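PDB 4K0J: heavy metal cation tricomponent efflux pump ZneA(CzcA-like) from Cupriavidus metallidurans, which acts as a zinc(II)/proton antiporter of the resistance-nodulation-cell division superfamily, the inner-membrane pump of a tripartite heavy-metal efflux system. Local coordinates for residues Tyr138-Val143 with Lys159-Leu164; Asp172-Gly177 with Gln281-Leu286; Ser346-Leu351 with Ala965-Leu970; Phe917-Gly922 with Thr991-Gly996. All coordinates share one frame; numbering follows the deposited sequence.

Contact 1: residues Tyr138-Val143 with Lys159-Leu164; sequences YRYTLV and KVIPRL
Tyr140 is the bump of this contact, and the hollow it fills lies between Val160 and Leu164, one turn apart on the helix. Its ring reaches tip to tip against both: CZ lies 3.7 Å from Val160 CG1, and CE2 on the other flank lies 4.0 Å from Leu164 CD1. Both methyls meet the ring obliquely. The phenol end also reaches Ile161, with Tyr140 OH 4.1 Å from Ile161 CG1. The first bond of the Tyr140 side chain points toward the helix, and chi1 of 75° sets CG between the backbone N and the carbonyl carbon. Val160 is itself shared: while CG1 faces the tyrosine, CG2 sits 4.2 Å from Leu142 CD1, where the two side chains slide past each other in opposite directions. The strand and helix segments run at 146°, with their axes 11.6 Å apart. This is a helix packed on its sheet in a beta-alpha-beta unit, consistent with the porter domain of RND pumps. Tyr138 and Leu164 also touch helix 292-310. The hydroxyl of Tyr140 hydrogen-bonds Gln156 OE1, one turn earlier on the same helix. The chemistry thus implies an oily fit whose one intruding polar group is satisfied by the helix it meets.

Contact 2: residues Asp172-Gly177 with Gln281-Leu286; sequences DVANFG and QGITLL
Phe176 and Gln281 form the firm, buried end of this strand pair, exchanging two backbone hydrogen bonds: Gln281 N to Phe176 O at 2.9 Å and Phe176 N to Gln281 O, also at 2.9 Å. Their side chains share a face of the sheet, and Gln281 CG comes 3.8 Å from Phe176 CB. Beyond CG the glutamine runs extended; its OE1 bonds Tyr320. Next along, Ala174 and Ile283 again trade two bonds, and their CB atoms meet at 3.8 Å. In the non-hydrogen-bonded positions between, Gly282 CA approaches Ala174 O at 3.2 Å in a CA-H...O contact. The strands belong to an antiparallel sheet on which helix 149-164 packs, touching Val173 and Asn175; it joins strand 135-143 to strand 170-177 in a beta-alpha-beta crossover, with strand 280-287 lying between them. Asn175 is buried on that face, its OD1 bonded to Gln156 NE2 and its ND2 to Asp598 OD1. Toward Asp172 the side chains stand further apart, no nearer than 4.4 Å, from Asp172 CB to Leu285 CD1. Leu285 N still bonds Asp172 O, and Leu285 also pairs with the backbone of Val171. Unlike Phe176 and Gln281, both residues here are partly exposed.

Contact 3: residues Ser346-Leu351 with Ala965-Leu970; sequences SLVLLL and ATVAAL
Val348 meets Thr966, Val967 and Leu970 through methyl groups, and these apolar contacts make up nearly the whole interface. Both branches of the valine are engaged. CG1, anti to the backbone N (chi1 -180°), lies 3.6 Å from Val967 CG1, while CG2 lies 3.6 Å from Leu970 CD1. Thr966 contributes carbon rather than oxygen: its CG2 touches both methyls of the valine, 3.6 Å from Val348 CG1 and 3.7 Å from Val348 CG2. All three partners cross Val348 obliquely; Thr966 and Leu970 are a turn apart on the opposing helix, and Val967 is next to Thr966 in the chain. The helices are predicted to span the membrane, part of the transmembrane helix bundle characteristic of RND pumps, and here they pack antiparallel at 159° with axes 9.5 Å apart. A looser apolar contact flanks the centre, Leu349 CD2 to Val967 CG1 at 4.5 Å. Leu349 and Val967 both also touch Ile402 of helix 399-411, which adds a third element on that flank. As for polar bonds, Thr966 OG1 hydrogen-bonds Leu962 O one turn back in its own helix, and within helix 323-353 Leu350 N bonds Ser346 O at 2.9 Å.

Contact 4: residues Phe917-Gly922 with Thr991-Gly996; sequences FIALFG and TVVVGG
Two helices of the RND bundle, both predicted to span the membrane, pack side by side where Phe917 and Leu920 meet Val992, Val993 and Gly996. The segments point the same general way, 34° apart, with axes 8.5 Å from each other. At the start of the contact Phe917 and Val992 cross at about a right angle: Val992 CG1 sits over the ring face, 3.4 Å from the centroid and 8° off the normal, a CH-pi contact. Val992 CG2 approaches the ring atom Phe917 CE1. Although the first bond of the Phe917 side chain heads away from the partner helix, the ring comes back to it. One turn on, Leu920 reaches across. Its CG is anti to the backbone N (chi1 176°), and the two methyls beyond it lie against the backbone of the other helix: CD2 is 3.4 Å from Val992 O, while CD1 is 3.5 Å from Val993 O and 3.4 Å from Gly996 O. Gly996 has no side chain, and Leu920 CD2 lies close to where a CB would point. Val993 CG2 adds contacts, 3.9 Å from Leu920 CB and 4.2 Å from Ala919 CB. Helix 891-905 backs the pair, touching Phe917 through Leu899 and Leu920 through Ala894. Within its own helix Val992 O accepts a bond from Gly996 N, so one leucine methyl, CD2, rests on a carbonyl that already has a partner. The chemistry is therefore that of fit: an aromatic face, methyls and a bare glycine backbone bring the helices close without a polar bond between them.

Overall arrangement
From the N terminus, contact 1 closes first, a short loop from strand 135-143 to helix 149-164. Contact 2 follows in series, opening on the strand after that helix and closing about a hundred residues later on strand 280-287. That strand neighbours 135-143, so the two contacts touch, centres 8 Å apart, and build one helix-on-sheet unit, probably in the periplasmic porter domain as in other RND pumps. Helix 323-353 then leads into the transmembrane bundle. Contact 3 opens there and closes more than 600 residues on; contact 4 opens before that closure and ends after it, so the two cross. Helix 958-970 packs against helix 986-997, joining contacts 3 and 4. Between the two groups, centres are 44 to 51 Å apart.

Contact 1: residues Tyr138-Val143 with Lys159-Leu164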
loop_
_atom_site.group_PDB
_atom_site.type_symbol
_atom_site.label_atom_id
_atom_site.label_comp_id
_atom_site.label_asym_id
_atom_site.label_seq_id
_atom_site.Cartn_x
_atom_site.Cartn_y
_atom_site.Cartn_z
ATOM N N TYR C 138 -2.295 22.534 19.070
ATOM C CA TYR C 138 -3.203 23.192 20.002
ATOM C C TYR C 138 -2.925 22.792 21.444
ATOM O O TYR C 138 -3.438 21.784 21.931
ATOM C CB TYR C 138 -4.646 22.873 19.626
ATOM C CG TYR C 138 -5.699 23.574 20.457
ATOM C CD1 TYR C 138 -6.329 22.922 21.507
ATOM C CD2 TYR C 138 -6.081 24.877 20.174
ATOM C CE1 TYR C 138 -7.302 23.552 22.263
ATOM C CE2 TYR C 138 -7.056 25.514 20.919
ATOM C CZ TYR C 138 -7.662 24.848 21.964
ATOM O OH TYR C 138 -8.633 25.481 22.709
ATOM N N ARG C 139 -2.105 23.588 22.121
ATOM C CA ARG C 139 -1.781 23.351 23.525
ATOM C C ARG C 139 -2.778 24.062 24.423
ATOM O O ARG C 139 -3.143 25.205 24.162
ATOM C CB ARG C 139 -0.360 23.822 23.827
ATOM C CG ARG C 139 0.701 22.937 23.208
ATOM C CD ARG C 139 2.091 23.496 23.401
ATOM N NE ARG C 139 3.101 22.569 22.903
ATOM C CZ ARG C 139 3.665 21.617 23.641
ATOM N NH1 ARG C 139 3.318 21.477 24.914
ATOM N NH2 ARG C 139 4.577 20.810 23.106
ATOM N N TYR C 140 -3.233 23.382 25.469
ATOM C CA TYR C 140 -4.273 23.942 26.324
ATOM C C TYR C 140 -4.140 23.458 27.755
ATOM O O TYR C 140 -3.373 22.544 28.047
ATOM C CB TYR C 140 -5.668 23.577 25.800
ATOM C CG TYR C 140 -6.050 22.143 26.077
ATOM C CD1 TYR C 140 -6.772 21.800 27.214
ATOM C CD2 TYR C 140 -5.674 21.133 25.216
ATOM C CE1 TYR C 140 -7.116 20.493 27.480
ATOM C CE2 TYR C 140 -6.016 19.819 25.471
ATOM C CZ TYR C 140 -6.734 19.505 26.606
ATOM O OH TYR C 140 -7.065 18.194 26.859
ATOM N N THR C 141 -4.925 24.067 28.635
ATOM C CA THR C 141 -4.954 23.698 30.039
ATOM C C THR C 141 -6.384 23.822 30.540
ATOM O O THR C 141 -7.127 24.714 30.112
ATOM C CB THR C 141 -4.007 24.592 30.868
ATOM O OG1 THR C 141 -2.656 24.353 30.458
ATOM C CG2 THR C 141 -4.121 24.291 32.343
ATOM N N LEU C 142 -6.777 22.894 31.405
ATOM C CA LEU C 142 -8.047 22.975 32.104
ATOM C C LEU C 142 -7.948 23.997 33.238
ATOM O O LEU C 142 -7.252 23.759 34.226
ATOM C CB LEU C 142 -8.423 21.606 32.688
ATOM C CG LEU C 142 -9.231 20.597 31.860
ATOM C CD1 LEU C 142 -10.514 21.227 31.347
ATOM C CD2 LEU C 142 -8.415 20.034 30.716
ATOM N N VAL C 143 -8.633 25.133 33.105
ATOM C CA VAL C 143 -8.681 26.084 34.214
ATOM C C VAL C 143 -9.978 26.017 35.011
ATOM O O VAL C 143 -11.042 25.666 34.486
ATOM C CB VAL C 143 -8.456 27.546 33.781
ATOM C CG1 VAL C 143 -7.081 27.714 33.171
ATOM C CG2 VAL C 143 -9.551 27.995 32.836
ATOM N N LYS C 159 -13.525 13.104 29.585
ATOM C CA LYS C 159 -14.361 14.023 28.819
ATOM C C LYS C 159 -13.590 14.677 27.677
ATOM O O LYS C 159 -13.914 14.486 26.510
ATOM C CB LYS C 159 -14.961 15.106 29.726
ATOM C CG LYS C 159 -15.785 14.568 30.886
ATOM C CD LYS C 159 -16.897 13.656 30.390
ATOM C CE LYS C 159 -17.771 13.177 31.535
ATOM N NZ LYS C 159 -18.480 14.303 32.204
ATOM N N VAL C 160 -12.562 15.441 28.026
ATOM C CA VAL C 160 -11.882 16.314 27.075
ATOM C C VAL C 160 -11.126 15.551 25.995
ATOM O O VAL C 160 -11.364 15.745 24.797
ATOM C CB VAL C 160 -10.906 17.262 27.794
ATOM C CG1 VAL C 160 -10.174 18.125 26.795
ATOM C CG2 VAL C 160 -11.657 18.127 28.785
ATOM N N ILE C 161 -10.207 14.694 26.422
ATOM C CA ILE C 161 -9.442 13.896 25.475
ATOM C C ILE C 161 -10.329 12.973 24.638
ATOM O O ILE C 161 -10.211 12.979 23.415
ATOM C CB ILE C 161 -8.283 13.126 26.140
ATOM C CG1 ILE C 161 -7.254 14.116 26.706
ATOM C CG2 ILE C 161 -7.623 12.202 25.134
ATOM C CD1 ILE C 161 -6.160 13.474 27.565
ATOM N N PRO C 162 -11.238 12.202 25.275
ATOM C CA PRO C 162 -12.111 11.368 24.437
ATOM C C PRO C 162 -12.874 12.173 23.385
ATOM O O PRO C 162 -13.222 11.632 22.335
ATOM C CB PRO C 162 -13.089 10.762 25.447
ATOM C CG PRO C 162 -12.339 10.742 26.727
ATOM C CD PRO C 162 -11.483 11.970 26.713
ATOM N N ARG C 163 -13.111 13.452 23.654
ATOM C CA ARG C 163 -13.842 14.294 22.723
ATOM C C ARG C 163 -12.943 14.768 21.588
ATOM O O ARG C 163 -13.260 14.582 20.414
ATOM C CB ARG C 163 -14.464 15.486 23.453
ATOM C CG ARG C 163 -15.181 16.483 22.553
ATOM C CD ARG C 163 -16.363 15.849 21.827
ATOM N NE ARG C 163 -17.051 16.804 20.958
ATOM C CZ ARG C 163 -16.690 17.076 19.708
ATOM N NH1 ARG C 163 -15.645 16.463 19.169
ATOM N NH2 ARG C 163 -17.370 17.963 18.996
ATOM N N LEU C 164 -11.819 15.378 21.942
ATOM C CA LEU C 164 -10.892 15.887 20.945
ATOM C C LEU C 164 -10.347 14.773 20.064
ATOM O O LEU C 164 -9.915 15.019 18.942
ATOM C CB LEU C 164 -9.747 16.637 21.619
ATOM C CG LEU C 164 -10.148 17.920 22.343
ATOM C CD1 LEU C 164 -9.005 18.385 23.215
ATOM C CD2 LEU C 164 -10.520 18.998 21.349
#

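Contact 2: residues Asp172-Gly177 with Gln281-Leu286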
loop_
_atom_site.group_PDB
_atom_site.type_symbol
_atom_site.label_atom_id
_atom_site.label_comp_id
_atom_site.label_asym_id
_atom_site.label_seq_id
_atom_site.Cartn_x
_atom_site.Cartn_y
_atom_site.Cartn_z
ATOM N N ASP C 172 -3.708 11.785 17.950
ATOM C CA ASP C 172 -3.795 11.546 19.387
ATOM C C ASP C 172 -3.647 12.829 20.200
ATOM O O ASP C 172 -3.255 13.873 19.672
ATOM C CB ASP C 172 -2.758 10.515 19.843
ATOM C CG ASP C 172 -3.090 9.915 21.202
ATOM O OD1 ASP C 172 -4.272 9.992 21.603
ATOM O OD2 ASP C 172 -2.179 9.368 21.868
ATOM N N VAL C 173 -3.984 12.731 21.485
ATOM C CA VAL C 173 -3.854 13.831 22.427
ATOM C C VAL C 173 -2.918 13.413 23.552
ATOM O O VAL C 173 -3.056 12.325 24.113
ATOM C CB VAL C 173 -5.207 14.203 23.041
ATOM C CG1 VAL C 173 -5.221 15.674 23.416
ATOM C CG2 VAL C 173 -6.321 13.896 22.072
ATOM N N ALA C 174 -1.970 14.284 23.884
ATOM C CA ALA C 174 -0.976 13.983 24.912
ATOM C C ALA C 174 -1.244 14.718 26.228
ATOM O O ALA C 174 -1.200 15.944 26.282
ATOM C CB ALA C 174 0.412 14.313 24.400
ATOM N N ASN C 175 -1.511 13.967 27.291
ATOM C CA ASN C 175 -1.729 14.577 28.596
ATOM C C ASN C 175 -0.424 14.820 29.341
ATOM O O ASN C 175 0.531 14.065 29.184
ATOM C CB ASN C 175 -2.648 13.707 29.456
ATOM C CG ASN C 175 -2.728 14.194 30.895
ATOM O OD1 ASN C 175 -2.954 15.376 31.143
ATOM N ND2 ASN C 175 -2.515 13.290 31.845
ATOM N N PHE C 176 -0.389 15.874 30.152
ATOM C CA PHE C 176 0.735 16.121 31.050
ATOM C C PHE C 176 0.232 16.831 32.298
ATOM O O PHE C 176 -0.325 17.922 32.223
ATOM C CB PHE C 176 1.807 16.957 30.346
ATOM C CG PHE C 176 3.143 16.978 31.051
ATOM C CD1 PHE C 176 4.307 16.741 30.342
ATOM C CD2 PHE C 176 3.244 17.277 32.399
ATOM C CE1 PHE C 176 5.541 16.769 30.969
ATOM C CE2 PHE C 176 4.470 17.307 33.030
ATOM C CZ PHE C 176 5.620 17.054 32.314
ATOM N N GLY C 177 0.446 16.210 33.450
ATOM C CA GLY C 177 0.067 16.811 34.714
ATOM C C GLY C 177 -1.165 16.168 35.306
ATOM O O GLY C 177 -1.640 15.144 34.825
ATOM N N GLN C 281 -2.420 19.683 31.354
ATOM C CA GLN C 281 -2.477 20.164 29.981
ATOM C C GLN C 281 -2.604 19.055 28.945
ATOM O O GLN C 281 -2.314 17.885 29.214
ATOM C CB GLN C 281 -1.217 20.946 29.649
ATOM C CG GLN C 281 -0.064 20.043 29.287
ATOM C CD GLN C 281 0.955 20.732 28.425
ATOM O OE1 GLN C 281 0.996 21.958 28.351
ATOM N NE2 GLN C 281 1.787 19.943 27.757
ATOM N N GLY C 282 -3.014 19.445 27.742
ATOM C CA GLY C 282 -3.094 18.521 26.629
ATOM C C GLY C 282 -2.406 19.048 25.384
ATOM O O GLY C 282 -2.310 20.257 25.175
ATOM N N ILE C 283 -1.926 18.126 24.557
ATOM C CA ILE C 283 -1.235 18.457 23.319
ATOM C C ILE C 283 -1.929 17.767 22.140
ATOM O O ILE C 283 -1.880 16.536 22.005
ATOM C CB ILE C 283 0.237 18.008 23.375
ATOM C CG1 ILE C 283 0.859 18.370 24.727
ATOM C CG2 ILE C 283 1.027 18.619 22.236
ATOM C CD1 ILE C 283 2.294 17.905 24.900
ATOM N N THR C 284 -2.587 18.563 21.299
ATOM C CA THR C 284 -3.319 18.029 20.158
ATOM C C THR C 284 -2.365 17.731 19.018
ATOM O O THR C 284 -1.749 18.640 18.455
ATOM C CB THR C 284 -4.384 19.010 19.671
ATOM O OG1 THR C 284 -5.224 19.381 20.772
ATOM C CG2 THR C 284 -5.226 18.375 18.566
ATOM N N LEU C 285 -2.248 16.453 18.682
ATOM C CA LEU C 285 -1.258 16.016 17.712
ATOM C C LEU C 285 -1.843 15.893 16.319
ATOM O O LEU C 285 -2.649 15.000 16.047
ATOM C CB LEU C 285 -0.641 14.688 18.140
ATOM C CG LEU C 285 -0.114 14.696 19.576
ATOM C CD1 LEU C 285 0.573 13.383 19.921
ATOM C CD2 LEU C 285 0.826 15.866 19.772
ATOM N N LEU C 286 -1.427 16.802 15.442
ATOM C CA LEU C 286 -1.838 16.785 14.052
ATOM C C LEU C 286 -1.370 15.497 13.390
ATOM O O LEU C 286 -0.170 15.216 13.350
ATOM C CB LEU C 286 -1.255 17.992 13.312
ATOM C CG LEU C 286 -1.653 18.139 11.842
ATOM C CD1 LEU C 286 -3.063 18.701 11.715
ATOM C CD2 LEU C 286 -0.649 19.002 11.103
#

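Contact 3: residues Ser346-Leu351 with Ala965-Leu970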
loop_
_atom_site.group_PDB
_atom_site.type_symbol
_atom_site.label_atom_id
_atom_site.label_comp_id
_atom_site.label_asym_id
_atom_site.label_seq_id
_atom_site.Cartn_x
_atom_site.Cartn_y
_atom_site.Cartn_z
ATOM N N SER C 346 1.680 48.701 -9.866
ATOM C CA SER C 346 0.703 49.497 -10.605
ATOM C C SER C 346 1.044 50.984 -10.559
ATOM O O SER C 346 0.790 51.714 -11.517
ATOM C CB SER C 346 -0.712 49.263 -10.080
ATOM O OG SER C 346 -1.185 47.990 -10.474
ATOM N N LEU C 347 1.618 51.429 -9.446
ATOM C CA LEU C 347 2.094 52.804 -9.337
ATOM C C LEU C 347 3.176 53.058 -10.380
ATOM O O LEU C 347 3.203 54.116 -11.013
ATOM C CB LEU C 347 2.637 53.083 -7.935
ATOM C CG LEU C 347 1.877 54.115 -7.099
ATOM C CD1 LEU C 347 1.899 55.472 -7.785
ATOM C CD2 LEU C 347 0.449 53.658 -6.841
ATOM N N VAL C 348 4.057 52.077 -10.564
ATOM C CA VAL C 348 5.105 52.176 -11.574
ATOM C C VAL C 348 4.528 52.230 -12.988
ATOM O O VAL C 348 4.925 53.077 -13.790
ATOM C CB VAL C 348 6.101 51.010 -11.491
ATOM C CG1 VAL C 348 7.170 51.161 -12.562
ATOM C CG2 VAL C 348 6.733 50.953 -10.121
ATOM N N LEU C 349 3.597 51.327 -13.292
ATOM C CA LEU C 349 2.950 51.309 -14.605
ATOM C C LEU C 349 2.245 52.632 -14.911
ATOM O O LEU C 349 2.329 53.156 -16.027
ATOM C CB LEU C 349 1.947 50.158 -14.694
ATOM C CG LEU C 349 2.507 48.737 -14.637
ATOM C CD1 LEU C 349 1.379 47.727 -14.509
ATOM C CD2 LEU C 349 3.350 48.446 -15.866
ATOM N N LEU C 350 1.559 53.166 -13.905
ATOM C CA LEU C 350 0.837 54.428 -14.032
ATOM C C LEU C 350 1.798 55.584 -14.282
ATOM O O LEU C 350 1.592 56.388 -15.190
ATOM C CB LEU C 350 0.024 54.701 -12.765
ATOM C CG LEU C 350 -1.116 55.712 -12.887
ATOM C CD1 LEU C 350 -2.286 55.089 -13.625
ATOM C CD2 LEU C 350 -1.547 56.217 -11.519
ATOM N N LEU C 351 2.848 55.661 -13.469
ATOM C CA LEU C 351 3.850 56.715 -13.602
ATOM C C LEU C 351 4.589 56.644 -14.938
ATOM O O LEU C 351 5.018 57.667 -15.474
ATOM C CB LEU C 351 4.848 56.650 -12.443
ATOM C CG LEU C 351 4.341 57.165 -11.093
ATOM C CD1 LEU C 351 5.196 56.647 -9.947
ATOM C CD2 LEU C 351 4.308 58.684 -11.095
ATOM N N ALA C 965 12.990 46.722 -14.940
ATOM C CA ALA C 965 13.909 46.734 -13.809
ATOM C C ALA C 965 13.343 47.479 -12.607
ATOM O O ALA C 965 13.882 47.388 -11.504
ATOM C CB ALA C 965 15.235 47.336 -14.215
ATOM N N THR C 966 12.267 48.228 -12.824
ATOM C CA THR C 966 11.609 48.919 -11.725
ATOM C C THR C 966 10.493 48.079 -11.118
ATOM O O THR C 966 10.467 47.858 -9.908
ATOM C CB THR C 966 11.049 50.277 -12.153
ATOM O OG1 THR C 966 12.122 51.109 -12.615
ATOM C CG2 THR C 966 10.365 50.952 -10.980
ATOM N N VAL C 967 9.569 47.614 -11.956
ATOM C CA VAL C 967 8.471 46.791 -11.453
ATOM C C VAL C 967 8.992 45.522 -10.785
ATOM O O VAL C 967 8.477 45.100 -9.747
ATOM C CB VAL C 967 7.453 46.425 -12.551
ATOM C CG1 VAL C 967 6.589 47.621 -12.891
ATOM C CG2 VAL C 967 8.160 45.900 -13.785
ATOM N N ALA C 968 10.026 44.925 -11.368
ATOM C CA ALA C 968 10.592 43.711 -10.800
ATOM C C ALA C 968 11.340 44.003 -9.501
ATOM O O ALA C 968 11.634 43.094 -8.732
ATOM C CB ALA C 968 11.502 43.024 -11.803
ATOM N N ALA C 969 11.636 45.276 -9.253
ATOM C CA ALA C 969 12.411 45.655 -8.078
ATOM C C ALA C 969 11.589 46.416 -7.048
ATOM O O ALA C 969 12.122 46.860 -6.034
ATOM C CB ALA C 969 13.627 46.468 -8.484
ATOM N N LEU C 970 10.295 46.570 -7.307
ATOM C CA LEU C 970 9.407 47.220 -6.345
ATOM C C LEU C 970 8.356 46.254 -5.823
ATOM O O LEU C 970 7.671 46.539 -4.841
ATOM C CB LEU C 970 8.738 48.461 -6.942
ATOM C CG LEU C 970 9.634 49.682 -7.144
ATOM C CD1 LEU C 970 8.797 50.944 -7.227
ATOM C CD2 LEU C 970 10.665 49.796 -6.035
#

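Contact 4: residues Phe917-Gly922 with Thr991-Gly996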
loop_
_atom_site.group_PDB
_atom_site.type_symbol
_atom_site.label_atom_id
_atom_site.label_comp_id
_atom_site.label_asym_id
_atom_site.label_seq_id
_atom_site.Cartn_x
_atom_site.Cartn_y
_atom_site.Cartn_z
ATOM N N PHE C 917 18.849 34.722 -5.664
ATOM C CA PHE C 917 19.762 34.948 -6.782
ATOM C C PHE C 917 19.285 34.212 -8.027
ATOM O O PHE C 917 19.396 34.725 -9.146
ATOM C CB PHE C 917 21.185 34.509 -6.425
ATOM C CG PHE C 917 21.943 35.513 -5.602
ATOM C CD1 PHE C 917 22.101 35.336 -4.238
ATOM C CD2 PHE C 917 22.494 36.637 -6.195
ATOM C CE1 PHE C 917 22.796 36.260 -3.480
ATOM C CE2 PHE C 917 23.188 37.564 -5.442
ATOM C CZ PHE C 917 23.339 37.374 -4.083
ATOM N N ILE C 918 18.757 33.007 -7.822
ATOM C CA ILE C 918 18.186 32.230 -8.917
ATOM C C ILE C 918 17.081 33.030 -9.611
ATOM O O ILE C 918 16.936 32.993 -10.836
ATOM C CB ILE C 918 17.610 30.892 -8.413
ATOM C CG1 ILE C 918 18.670 30.112 -7.634
ATOM C CG2 ILE C 918 17.071 30.066 -9.570
ATOM C CD1 ILE C 918 19.936 29.854 -8.417
ATOM N N ALA C 919 16.316 33.768 -8.812
ATOM C CA ALA C 919 15.248 34.618 -9.325
ATOM C C ALA C 919 15.793 35.853 -10.039
ATOM O O ALA C 919 15.362 36.185 -11.143
ATOM C CB ALA C 919 14.324 35.035 -8.193
ATOM N N LEU C 920 16.738 36.529 -9.390
ATOM C CA LEU C 920 17.331 37.761 -9.906
ATOM C C LEU C 920 17.966 37.550 -11.272
ATOM O O LEU C 920 17.864 38.403 -12.166
ATOM C CB LEU C 920 18.384 38.276 -8.923
ATOM C CG LEU C 920 19.193 39.515 -9.307
ATOM C CD1 LEU C 920 18.287 40.717 -9.469
ATOM C CD2 LEU C 920 20.258 39.788 -8.256
ATOM N N PHE C 921 18.619 36.402 -11.425
ATOM C CA PHE C 921 19.291 36.070 -12.674
ATOM C C PHE C 921 18.323 36.089 -13.853
ATOM O O PHE C 921 18.680 36.517 -14.951
ATOM C CB PHE C 921 19.981 34.711 -12.563
ATOM C CG PHE C 921 21.158 34.706 -11.630
ATOM C CD1 PHE C 921 21.779 35.892 -11.273
ATOM C CD2 PHE C 921 21.642 33.520 -11.110
ATOM C CE1 PHE C 921 22.859 35.893 -10.419
ATOM C CE2 PHE C 921 22.725 33.516 -10.255
ATOM C CZ PHE C 921 23.333 34.702 -9.908
ATOM N N GLY C 922 17.096 35.640 -13.613
ATOM C CA GLY C 922 16.080 35.618 -14.647
ATOM C C GLY C 922 15.754 36.994 -15.194
ATOM O O GLY C 922 15.896 37.242 -16.391
ATOM N N THR C 991 15.752 41.040 -0.638
ATOM C CA THR C 991 16.989 41.799 -0.553
ATOM C C THR C 991 17.884 41.531 -1.758
ATOM O O THR C 991 18.348 42.465 -2.413
ATOM C CB THR C 991 17.753 41.447 0.731
ATOM O OG1 THR C 991 16.863 41.531 1.851
ATOM C CG2 THR C 991 18.916 42.394 0.938
ATOM N N VAL C 992 18.116 40.253 -2.044
ATOM C CA VAL C 992 18.960 39.849 -3.166
ATOM C C VAL C 992 18.493 40.442 -4.494
ATOM O O VAL C 992 19.296 40.977 -5.262
ATOM C CB VAL C 992 19.024 38.316 -3.294
ATOM C CG1 VAL C 992 19.586 37.913 -4.648
ATOM C CG2 VAL C 992 19.851 37.727 -2.162
ATOM N N VAL C 993 17.195 40.358 -4.762
ATOM C CA VAL C 993 16.655 40.865 -6.020
ATOM C C VAL C 993 16.618 42.393 -6.073
ATOM O O VAL C 993 17.157 42.993 -7.004
ATOM C CB VAL C 993 15.249 40.309 -6.311
ATOM C CG1 VAL C 993 14.634 41.034 -7.490
ATOM C CG2 VAL C 993 15.309 38.811 -6.571
ATOM N N VAL C 994 15.983 43.013 -5.080
ATOM C CA VAL C 994 15.863 44.471 -5.025
ATOM C C VAL C 994 17.226 45.153 -5.108
ATOM O O VAL C 994 17.428 46.056 -5.921
ATOM C CB VAL C 994 15.125 44.942 -3.748
ATOM C CG1 VAL C 994 15.278 46.441 -3.556
ATOM C CG2 VAL C 994 13.655 44.573 -3.822
ATOM N N GLY C 995 18.162 44.704 -4.278
ATOM C CA GLY C 995 19.502 45.259 -4.281
ATOM C C GLY C 995 20.278 44.897 -5.532
ATOM O O GLY C 995 21.025 45.715 -6.068
ATOM N N GLY C 996 20.089 43.669 -6.004
ATOM C CA GLY C 996 20.825 43.167 -7.149
ATOM C C GLY C 996 20.244 43.528 -8.501
ATOM O O GLY C 996 20.721 43.054 -9.530
#